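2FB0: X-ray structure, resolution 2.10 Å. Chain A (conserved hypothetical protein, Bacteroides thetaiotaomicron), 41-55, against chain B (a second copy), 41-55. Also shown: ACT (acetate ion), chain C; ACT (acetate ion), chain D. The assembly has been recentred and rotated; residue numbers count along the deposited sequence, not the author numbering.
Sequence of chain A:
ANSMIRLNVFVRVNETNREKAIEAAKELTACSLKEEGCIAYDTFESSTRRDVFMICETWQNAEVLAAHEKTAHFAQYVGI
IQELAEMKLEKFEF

Chain A (41-55) YDTFESSTRRDVFMI
Chain B (41-55) YDTFESSTRRDVFMI

Homodimers often join edge strands across a two-fold axis, and some side chains then bridge the two copies. Here residues 41-46 and 52-55 of each chain form a hairpin closed by a type I turn from Arg A49 to Val A52, and the exact two-fold repeats every contact with the chains exchanged. The 41-46 strands run antiparallel, their axes crossing at 131°, with Glu A45 opposite Glu B45 (CA-CA 5.3 Å) and Phe A44 opposite Ser B46 (CA-CA 4.2 Å). Four backbone hydrogen bonds cross: Glu A45 N to Glu B45 O (2.8 Å) and Ser B47 N to Thr A43 O (2.8 Å, nearly linear), each with its symmetry mate.

Phe A44 (phi/psi -130/131; chi1 m, chi2 -96°) shares a sheet face with Ser B46. Its ring lies beneath Met B54, a selenomethionine in p, t, m, whose CG and SE each sit 3.7 Å from the ring centroid. With chi1 p and chi2 t, SE comes over the ring face, 9° off its normal, while chi3 of -64° sets only the terminal CE; Met A54 SE lies 4.1 Å from Met B54 SE. Val B52 CG1 meets the ring edge, 4.1 Å from Phe A44 CE1, while Phe A44 CB and Phe B44 CB approach to 3.5 Å.

Asp A42, chi1 t and chi2 9°, points toward chain B. Its OD2 accepts a very short bond from Ser B46 OG (2.5 Å) and a salt bridge from Arg B49 NE (3.0 Å) and NH2 (2.9 Å); OD1 accepts Thr B48 OG1 (2.6 Å). Arg B49 starts sideways, and m, t, m, 164° brings its guanidinium edge to the carboxylate. Ser B46, chi1 t, also accepts Thr B48 N (3.1 Å) and Arg B49 N (2.9 Å) at OG, bracing the loop. On the other face, Glu A45 (m, t, chi3 44°) extends from CA to CD, and its end comes nearer to chain B, where OE2 accepts Ser B47 OG (chi1 m) at 2.6 Å.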

ATOM      1  N   TYR A  41       5.222   8.045  -4.514  1.00 21.96           N
ATOM      2  CA  TYR A  41       5.673   6.770  -5.008  1.00 21.97           C
ATOM      3  C   TYR A  41       6.547   6.174  -3.929  1.00 21.82           C
ATOM      4  O   TYR A  41       7.489   6.815  -3.482  1.00 21.51           O
ATOM      5  CB  TYR A  41       6.474   6.977  -6.306  1.00 21.91           C
ATOM      6  CG  TYR A  41       6.603   5.757  -7.196  1.00 22.34           C
ATOM      7  CD1 TYR A  41       6.044   5.746  -8.473  1.00 22.56           C
ATOM      8  CD2 TYR A  41       7.290   4.618  -6.762  1.00 22.07           C
ATOM      9  CE1 TYR A  41       6.184   4.622  -9.322  1.00 23.40           C
ATOM     10  CE2 TYR A  41       7.431   3.494  -7.593  1.00 22.80           C
ATOM     11  CZ  TYR A  41       6.877   3.504  -8.861  1.00 23.49           C
ATOM     12  OH  TYR A  41       7.003   2.382  -9.657  1.00 23.31           O
ATOM     13  N   ASP A  42       6.234   4.955  -3.502  1.00 20.97           N
ATOM     14  CA  ASP A  42       7.082   4.270  -2.529  1.00 21.08           C
ATOM     15  C   ASP A  42       6.908   2.762  -2.624  1.00 20.82           C
ATOM     16  O   ASP A  42       5.889   2.275  -3.103  1.00 20.76           O
ATOM     17  CB  ASP A  42       6.799   4.761  -1.089  1.00 21.58           C
ATOM     18  CG  ASP A  42       7.958   4.488  -0.125  1.00 22.02           C
ATOM     19  OD1 ASP A  42       9.054   4.068  -0.574  1.00 22.22           O
ATOM     20  OD2 ASP A  42       7.784   4.709   1.100  1.00 22.40           O
ATOM     21  N   THR A  43       7.914   2.046  -2.142  1.00 21.15           N
ATOM     22  CA  THR A  43       7.908   0.591  -2.061  1.00 21.90           C
ATOM     23  C   THR A  43       7.662   0.183  -0.613  1.00 21.80           C
ATOM     24  O   THR A  43       8.293   0.729   0.283  1.00 22.42           O
ATOM     25  CB  THR A  43       9.270   0.056  -2.563  1.00 21.57           C
ATOM     26  OG1 THR A  43       9.484   0.548  -3.893  1.00 22.04           O
ATOM     27  CG2 THR A  43       9.312  -1.473  -2.541  1.00 22.96           C
ATOM     28  N   PHE A  44       6.735  -0.755  -0.399  1.00 22.00           N
ATOM     29  CA  PHE A  44       6.342  -1.218   0.928  1.00 23.06           C
ATOM     30  C   PHE A  44       6.385  -2.743   0.978  1.00 23.70           C
ATOM     31  O   PHE A  44       5.784  -3.406   0.129  1.00 24.84           O
ATOM     32  CB  PHE A  44       4.892  -0.817   1.247  1.00 22.60           C
ATOM     33  CG  PHE A  44       4.652   0.658   1.315  1.00 23.29           C
ATOM     34  CD1 PHE A  44       4.664   1.324   2.548  1.00 22.22           C
ATOM     35  CD2 PHE A  44       4.378   1.386   0.161  1.00 20.57           C
ATOM     36  CE1 PHE A  44       4.431   2.701   2.617  1.00 21.69           C
ATOM     37  CE2 PHE A  44       4.140   2.769   0.229  1.00 22.45           C
ATOM     38  CZ  PHE A  44       4.167   3.419   1.470  1.00 21.32           C
ATOM     39  N   GLU A  45       7.022  -3.291   2.004  1.00 23.78           N
ATOM     40  CA  GLU A  45       7.083  -4.738   2.207  1.00 23.67           C
ATOM     41  C   GLU A  45       6.022  -5.180   3.208  1.00 23.84           C
ATOM     42  O   GLU A  45       5.841  -4.539   4.252  1.00 24.00           O
ATOM     43  CB  GLU A  45       8.451  -5.116   2.765  1.00 23.81           C
ATOM     44  CG  GLU A  45       9.602  -4.705   1.881  1.00 25.22           C
ATOM     45  CD  GLU A  45      10.932  -4.680   2.618  1.00 27.09           C
ATOM     46  OE1 GLU A  45      11.209  -5.625   3.391  1.00 27.40           O
ATOM     47  OE2 GLU A  45      11.699  -3.721   2.403  1.00 25.75           O
ATOM     48  N   SER A  46       5.353  -6.289   2.922  1.00 22.88           N
ATOM     49  CA  SER A  46       4.391  -6.835   3.865  1.00 23.42           C
ATOM     50  C   SER A  46       5.080  -7.230   5.161  1.00 24.18           C
ATOM     51  O   SER A  46       6.153  -7.855   5.147  1.00 23.41           O
ATOM     52  CB  SER A  46       3.638  -8.028   3.280  1.00 22.93           C
ATOM     53  OG  SER A  46       2.885  -8.689   4.276  1.00 21.39           O
ATOM     54  N   SER A  47       4.449  -6.832   6.270  1.00 24.54           N
ATOM     55  CA  SER A  47       4.912  -7.131   7.627  1.00 25.35           C
ATOM     56  C   SER A  47       4.518  -8.549   8.040  1.00 25.62           C
ATOM     57  O   SER A  47       5.022  -9.057   9.044  1.00 26.15           O
ATOM     58  CB  SER A  47       4.292  -6.133   8.630  1.00 25.44           C
ATOM     59  OG  SER A  47       4.782  -4.812   8.435  1.00 26.05           O
ATOM     60  N   THR A  48       3.598  -9.163   7.291  1.00 25.75           N
ATOM     61  CA  THR A  48       3.054 -10.473   7.645  1.00 26.32           C
ATOM     62  C   THR A  48       3.387 -11.599   6.647  1.00 27.14           C
ATOM     63  O   THR A  48       3.367 -12.776   7.019  1.00 27.35           O
ATOM     64  CB  THR A  48       1.505 -10.437   7.860  1.00 26.57           C
ATOM     65  OG1 THR A  48       0.831 -10.228   6.610  1.00 25.88           O
ATOM     66  CG2 THR A  48       1.079  -9.341   8.877  1.00 26.36           C
ATOM     67  N   ARG A  49       3.663 -11.238   5.390  1.00 27.12           N
ATOM     68  CA  ARG A  49       3.927 -12.215   4.313  1.00 27.35           C
ATOM     69  C   ARG A  49       5.244 -11.872   3.620  1.00 27.43           C
ATOM     70  O   ARG A  49       5.327 -10.899   2.862  1.00 26.45           O
ATOM     71  CB  ARG A  49       2.790 -12.216   3.285  1.00 27.25           C
ATOM     72  CG  ARG A  49       1.430 -12.589   3.855  1.00 27.01           C
ATOM     73  CD  ARG A  49       0.306 -12.354   2.855  1.00 27.98           C
ATOM     74  NE  ARG A  49       0.057 -10.934   2.603  1.00 28.21           N
ATOM     75  CZ  ARG A  49      -0.648 -10.457   1.576  1.00 28.91           C
ATOM     76  NH1 ARG A  49      -1.170 -11.277   0.655  1.00 28.85           N
ATOM     77  NH2 ARG A  49      -0.807  -9.148   1.447  1.00 27.02           N
ATOM     78  N   ARG A  50       6.270 -12.675   3.896  1.00 27.46           N
ATOM     79  CA  ARG A  50       7.611 -12.476   3.348  1.00 28.36           C
ATOM     80  C   ARG A  50       7.665 -12.331   1.833  1.00 27.62           C
ATOM     81  O   ARG A  50       8.521 -11.613   1.313  1.00 27.95           O
ATOM     82  CB  ARG A  50       8.528 -13.645   3.742  1.00 29.33           C
ATOM     83  CG  ARG A  50       9.206 -13.459   5.062  1.00 33.01           C
ATOM     84  CD  ARG A  50      10.177 -12.292   5.032  1.00 37.38           C
ATOM     85  NE  ARG A  50      11.442 -12.623   4.382  1.00 39.28           N
ATOM     86  CZ  ARG A  50      12.532 -11.870   4.483  1.00 39.87           C
ATOM     87  NH1 ARG A  50      12.495 -10.756   5.211  1.00 40.33           N
ATOM     88  NH2 ARG A  50      13.655 -12.222   3.870  1.00 39.00           N
ATOM     89  N   ASP A  51       6.753 -13.008   1.141  1.00 27.33           N
ATOM     90  CA  ASP A  51       6.781 -13.083  -0.324  1.00 27.09           C
ATOM     91  C   ASP A  51       5.963 -11.983  -0.999  1.00 26.34           C
ATOM     92  O   ASP A  51       5.837 -11.971  -2.214  1.00 25.60           O
ATOM     93  CB  ASP A  51       6.331 -14.484  -0.806  1.00 27.42           C
ATOM     94  CG  ASP A  51       4.895 -14.824  -0.414  1.00 30.59           C
ATOM     95  OD1 ASP A  51       4.359 -14.244   0.562  1.00 34.94           O
ATOM     96  OD2 ASP A  51       4.290 -15.689  -1.079  1.00 33.61           O
ATOM     97  N   VAL A  52       5.411 -11.060  -0.207  1.00 25.16           N
ATOM     98  CA  VAL A  52       4.567 -10.003  -0.757  1.00 24.35           C
ATOM     99  C   VAL A  52       5.151  -8.620  -0.469  1.00 23.98           C
ATOM    100  O   VAL A  52       5.522  -8.315   0.665  1.00 23.46           O
ATOM    101  CB  VAL A  52       3.097 -10.076  -0.243  1.00 24.25           C
ATOM    102  CG1 VAL A  52       2.260  -8.928  -0.841  1.00 24.12           C
ATOM    103  CG2 VAL A  52       2.447 -11.418  -0.584  1.00 23.82           C
ATOM    104  N   PHE A  53       5.265  -7.796  -1.505  1.00 23.55           N
ATOM    105  CA  PHE A  53       5.469  -6.360  -1.297  1.00 23.81           C
ATOM    106  C   PHE A  53       4.569  -5.596  -2.254  1.00 24.44           C
ATOM    107  O   PHE A  53       3.897  -6.209  -3.075  1.00 23.98           O
ATOM    108  CB  PHE A  53       6.961  -5.941  -1.337  1.00 23.44           C
ATOM    109  CG  PHE A  53       7.591  -5.921  -2.718  1.00 23.92           C
ATOM    110  CD1 PHE A  53       8.217  -7.063  -3.234  1.00 23.90           C
ATOM    111  CD2 PHE A  53       7.609  -4.741  -3.476  1.00 21.46           C
ATOM    112  CE1 PHE A  53       8.835  -7.031  -4.496  1.00 21.87           C
ATOM    113  CE2 PHE A  53       8.215  -4.695  -4.731  1.00 23.48           C
ATOM    114  CZ  PHE A  53       8.840  -5.847  -5.248  1.00 22.41           C
HETATM  115  N   MSE A  54       4.498  -4.275  -2.104  1.00 24.98           N
HETATM  116  CA  MSE A  54       3.625  -3.483  -2.947  1.00 26.91           C
HETATM  117  C   MSE A  54       4.235  -2.142  -3.268  1.00 25.61           C
HETATM  118  O   MSE A  54       5.097  -1.643  -2.537  1.00 26.35           O
HETATM  119  CB  MSE A  54       2.218  -3.332  -2.341  1.00 26.34           C
HETATM  120  CG  MSE A  54       2.142  -2.545  -1.033  1.00 27.75           C
HETATM  121 SE   MSE A  54       0.285  -2.052  -0.638  0.70 34.71          SE
HETATM  122  CE  MSE A  54       0.111  -0.893  -2.239  1.00 21.78           C
ATOM    123  N   ILE A  55       3.818  -1.592  -4.398  1.00 24.93           N
ATOM    124  CA  ILE A  55       4.221  -0.263  -4.808  1.00 24.54           C
ATOM    125  C   ILE A  55       2.959   0.584  -4.763  1.00 24.71           C
ATOM    126  O   ILE A  55       1.935   0.224  -5.349  1.00 24.32           O
ATOM    127  CB  ILE A  55       4.849  -0.238  -6.223  1.00 24.90           C
ATOM    128  CG1 ILE A  55       6.040  -1.212  -6.312  1.00 24.39           C
ATOM    129  CG2 ILE A  55       5.346   1.168  -6.550  1.00 22.81           C
ATOM    130  CD1 ILE A  55       6.613  -1.375  -7.746  1.00 24.70           C
TER
ATOM    131  N   TYR B  41      -6.509  -7.487   3.735  1.00 21.96           N
ATOM    132  CA  TYR B  41      -6.054  -6.604   4.778  1.00 21.97           C
ATOM    133  C   TYR B  41      -4.630  -7.005   5.090  1.00 21.82           C
ATOM    134  O   TYR B  41      -4.370  -8.167   5.371  1.00 21.51           O
ATOM    135  CB  TYR B  41      -6.951  -6.770   6.017  1.00 21.91           C
ATOM    136  CG  TYR B  41      -6.928  -5.616   6.999  1.00 22.34           C
ATOM    137  CD1 TYR B  41      -8.077  -4.865   7.242  1.00 22.56           C
ATOM    138  CD2 TYR B  41      -5.758  -5.282   7.691  1.00 22.07           C
ATOM    139  CE1 TYR B  41      -8.071  -3.804   8.179  1.00 23.40           C
ATOM    140  CE2 TYR B  41      -5.739  -4.228   8.619  1.00 22.80           C
ATOM    141  CZ  TYR B  41      -6.890  -3.498   8.853  1.00 23.49           C
ATOM    142  OH  TYR B  41      -6.849  -2.448   9.751  1.00 23.31           O
ATOM    143  N   ASP B  42      -3.707  -6.050   5.033  1.00 20.97           N
ATOM    144  CA  ASP B  42      -2.325  -6.332   5.411  1.00 21.08           C
ATOM    145  C   ASP B  42      -1.608  -5.060   5.835  1.00 20.82           C
ATOM    146  O   ASP B  42      -2.001  -3.961   5.458  1.00 20.76           O
ATOM    147  CB  ASP B  42      -1.558  -7.033   4.264  1.00 21.58           C
ATOM    148  CG  ASP B  42      -0.322  -7.798   4.751  1.00 22.02           C
ATOM    149  OD1 ASP B  42      -0.125  -7.939   5.984  1.00 22.22           O
ATOM    150  OD2 ASP B  42       0.459  -8.282   3.894  1.00 22.40           O
ATOM    151  N   THR B  43      -0.545  -5.240   6.606  1.00 21.15           N
ATOM    152  CA  THR B  43       0.328  -4.161   7.050  1.00 21.90           C
ATOM    153  C   THR B  43       1.613  -4.204   6.232  1.00 21.80           C
ATOM    154  O   THR B  43       2.187  -5.273   6.066  1.00 22.42           O
ATOM    155  CB  THR B  43       0.625  -4.346   8.557  1.00 21.57           C
ATOM    156  OG1 THR B  43      -0.625  -4.389   9.260  1.00 22.04           O
ATOM    157  CG2 THR B  43       1.507  -3.218   9.095  1.00 22.96           C
ATOM    158  N   PHE B  44       2.038  -3.048   5.714  1.00 22.00           N
ATOM    159  CA  PHE B  44       3.217  -2.926   4.864  1.00 23.06           C
ATOM    160  C   PHE B  44       4.119  -1.811   5.385  1.00 23.70           C
ATOM    161  O   PHE B  44       3.656  -0.686   5.589  1.00 24.84           O
ATOM    162  CB  PHE B  44       2.827  -2.529   3.430  1.00 22.60           C
ATOM    163  CG  PHE B  44       1.989  -3.537   2.708  1.00 23.29           C
ATOM    164  CD1 PHE B  44       2.583  -4.465   1.842  1.00 22.22           C
ATOM    165  CD2 PHE B  44       0.605  -3.546   2.858  1.00 20.57           C
ATOM    166  CE1 PHE B  44       1.801  -5.403   1.159  1.00 21.69           C
ATOM    167  CE2 PHE B  44      -0.180  -4.485   2.169  1.00 22.45           C
ATOM    168  CZ  PHE B  44       0.431  -5.412   1.316  1.00 21.32           C
ATOM    169  N   GLU B  45       5.406  -2.097   5.525  1.00 23.78           N
ATOM    170  CA  GLU B  45       6.389  -1.103   5.954  1.00 23.67           C
ATOM    171  C   GLU B  45       7.112  -0.515   4.749  1.00 23.84           C
ATOM    172  O   GLU B  45       7.516  -1.252   3.840  1.00 24.00           O
ATOM    173  CB  GLU B  45       7.426  -1.767   6.853  1.00 23.81           C
ATOM    174  CG  GLU B  45       6.837  -2.422   8.078  1.00 25.22           C
ATOM    175  CD  GLU B  45       7.779  -3.431   8.717  1.00 27.09           C
ATOM    176  OE1 GLU B  45       8.987  -3.131   8.844  1.00 27.40           O
ATOM    177  OE2 GLU B  45       7.295  -4.513   9.104  1.00 25.75           O
ATOM    178  N   SER B  46       7.316   0.797   4.753  1.00 22.88           N
ATOM    179  CA  SER B  46       8.079   1.428   3.690  1.00 23.42           C
ATOM    180  C   SER B  46       9.508   0.906   3.676  1.00 24.18           C
ATOM    181  O   SER B  46      10.152   0.786   4.731  1.00 23.41           O
ATOM    182  CB  SER B  46       8.074   2.950   3.815  1.00 22.93           C
ATOM    183  OG  SER B  46       9.003   3.535   2.926  1.00 21.39           O
ATOM    184  N   SER B  47       9.969   0.581   2.464  1.00 24.54           N
ATOM    185  CA  SER B  47      11.325   0.091   2.210  1.00 25.35           C
ATOM    186  C   SER B  47      12.325   1.247   2.163  1.00 25.62           C
ATOM    187  O   SER B  47      13.535   1.012   2.199  1.00 26.15           O
ATOM    188  CB  SER B  47      11.373  -0.659   0.860  1.00 25.44           C
ATOM    189  OG  SER B  47      10.625  -1.867   0.899  1.00 26.05           O
ATOM    190  N   THR B  48      11.820   2.479   2.050  1.00 25.75           N
ATOM    191  CA  THR B  48      12.671   3.656   1.882  1.00 26.32           C
ATOM    192  C   THR B  48      12.616   4.660   3.049  1.00 27.14           C
ATOM    193  O   THR B  48      13.557   5.438   3.234  1.00 27.35           O
ATOM    194  CB  THR B  48      12.376   4.420   0.549  1.00 26.57           C
ATOM    195  OG1 THR B  48      11.092   5.059   0.613  1.00 25.88           O
ATOM    196  CG2 THR B  48      12.435   3.482  -0.690  1.00 26.36           C
ATOM    197  N   ARG B  49      11.515   4.658   3.805  1.00 27.12           N
ATOM    198  CA  ARG B  49      11.296   5.615   4.910  1.00 27.35           C
ATOM    199  C   ARG B  49      10.941   4.855   6.185  1.00 27.43           C
ATOM    200  O   ARG B  49       9.832   4.326   6.322  1.00 26.45           O
ATOM    201  CB  ARG B  49      10.170   6.597   4.567  1.00 27.25           C
ATOM    202  CG  ARG B  49      10.433   7.445   3.332  1.00 27.01           C
ATOM    203  CD  ARG B  49       9.201   8.232   2.904  1.00 27.98           C
ATOM    204  NE  ARG B  49       8.142   7.379   2.364  1.00 28.21           N
ATOM    205  CZ  ARG B  49       6.874   7.758   2.196  1.00 28.91           C
ATOM    206  NH1 ARG B  49       6.464   8.982   2.552  1.00 28.85           N
ATOM    207  NH2 ARG B  49       5.998   6.898   1.698  1.00 27.02           N
ATOM    208  N   ARG B  50      11.899   4.799   7.110  1.00 27.46           N
ATOM    209  CA  ARG B  50      11.744   4.085   8.378  1.00 28.36           C
ATOM    210  C   ARG B  50      10.499   4.457   9.171  1.00 27.62           C
ATOM    211  O   ARG B  50       9.938   3.610   9.869  1.00 27.95           O
ATOM    212  CB  ARG B  50      12.965   4.327   9.279  1.00 29.33           C
ATOM    213  CG  ARG B  50      14.084   3.362   9.047  1.00 33.01           C
ATOM    214  CD  ARG B  50      13.688   1.946   9.425  1.00 37.38           C
ATOM    215  NE  ARG B  50      13.728   1.711  10.867  1.00 39.28           N
ATOM    216  CZ  ARG B  50      13.699   0.497  11.408  1.00 39.87           C
ATOM    217  NH1 ARG B  50      13.634  -0.572  10.619  1.00 40.33           N
ATOM    218  NH2 ARG B  50      13.739   0.345  12.725  1.00 39.00           N
ATOM    219  N   ASP B  51      10.075   5.712   9.054  1.00 27.33           N
ATOM    220  CA  ASP B  51       8.984   6.248   9.874  1.00 27.09           C
ATOM    221  C   ASP B  51       7.610   6.099   9.221  1.00 26.34           C
ATOM    222  O   ASP B  51       6.621   6.569   9.761  1.00 25.60           O
ATOM    223  CB  ASP B  51       9.261   7.724  10.252  1.00 27.42           C
ATOM    224  CG  ASP B  51       9.344   8.650   9.041  1.00 30.59           C
ATOM    225  OD1 ASP B  51       9.628   8.180   7.911  1.00 34.94           O
ATOM    226  OD2 ASP B  51       9.136   9.869   9.212  1.00 33.61           O
ATOM    227  N   VAL B  52       7.555   5.438   8.062  1.00 25.16           N
ATOM    228  CA  VAL B  52       6.294   5.294   7.337  1.00 24.35           C
ATOM    229  C   VAL B  52       5.915   3.822   7.174  1.00 23.98           C
ATOM    230  O   VAL B  52       6.735   3.001   6.761  1.00 23.46           O
ATOM    231  CB  VAL B  52       6.316   5.995   5.945  1.00 24.25           C
ATOM    232  CG1 VAL B  52       4.970   5.794   5.221  1.00 24.12           C
ATOM    233  CG2 VAL B  52       6.612   7.490   6.072  1.00 23.82           C
ATOM    234  N   PHE B  53       4.681   3.484   7.530  1.00 23.55           N
ATOM    235  CA  PHE B  53       4.101   2.211   7.095  1.00 23.81           C
ATOM    236  C   PHE B  53       2.672   2.457   6.641  1.00 24.44           C
ATOM    237  O   PHE B  53       2.182   3.574   6.758  1.00 23.98           O
ATOM    238  CB  PHE B  53       4.263   1.074   8.137  1.00 23.44           C
ATOM    239  CG  PHE B  53       3.356   1.175   9.350  1.00 23.92           C
ATOM    240  CD1 PHE B  53       3.770   1.866  10.496  1.00 23.90           C
ATOM    241  CD2 PHE B  53       2.113   0.526   9.365  1.00 21.46           C
ATOM    242  CE1 PHE B  53       2.946   1.923  11.633  1.00 21.87           C
ATOM    243  CE2 PHE B  53       1.282   0.577  10.484  1.00 23.48           C
ATOM    244  CZ  PHE B  53       1.701   1.277  11.634  1.00 22.41           C
HETATM  245  N   MSE B  54       2.032   1.444   6.060  1.00 24.98           N
HETATM  246  CA  MSE B  54       0.683   1.615   5.557  1.00 26.91           C
HETATM  247  C   MSE B  54      -0.140   0.366   5.749  1.00 25.61           C
HETATM  248  O   MSE B  54       0.398  -0.739   5.865  1.00 26.35           O
HETATM  249  CB  MSE B  54       0.669   2.081   4.089  1.00 26.34           C
HETATM  250  CG  MSE B  54       1.227   1.084   3.075  1.00 27.75           C
HETATM  251 SE   MSE B  54       0.729   1.613   1.252  0.70 34.71          SE
HETATM  252  CE  MSE B  54      -1.214   1.372   1.570  1.00 21.78           C
ATOM    253  N   ILE B  55      -1.447   0.564   5.835  1.00 24.93           N
ATOM    254  CA  ILE B  55      -2.391  -0.530   5.916  1.00 24.54           C
ATOM    255  C   ILE B  55      -3.190  -0.484   4.623  1.00 24.71           C
ATOM    256  O   ILE B  55      -3.739   0.558   4.256  1.00 24.32           O
ATOM    257  CB  ILE B  55      -3.329  -0.421   7.145  1.00 24.90           C
ATOM    258  CG1 ILE B  55      -2.514  -0.317   8.448  1.00 24.39           C
ATOM    259  CG2 ILE B  55      -4.225  -1.654   7.229  1.00 22.81           C
ATOM    260  CD1 ILE B  55      -3.376  -0.028   9.707  1.00 24.70           C
TER
HETATM  261  C   ACT C 901       4.471   1.870 -12.182  1.00 36.25           C
HETATM  262  O   ACT C 901       5.547   2.501 -12.040  1.00 35.43           O
HETATM  263  OXT ACT C 901       3.545   2.435 -12.824  1.00 37.71           O
HETATM  264  CH3 ACT C 901       4.293   0.495 -11.638  1.00 36.02           C
HETATM  265  C   ACT D 901      -9.255   0.204   9.284  1.00 36.25           C
HETATM  266  O   ACT D 901      -9.189  -0.922   9.834  1.00 35.43           O
HETATM  267  OXT ACT D 901     -10.335   0.509   8.710  1.00 37.71           O
HETATM  268  CH3 ACT D 901      -8.116   1.162   9.322  1.00 36.02           C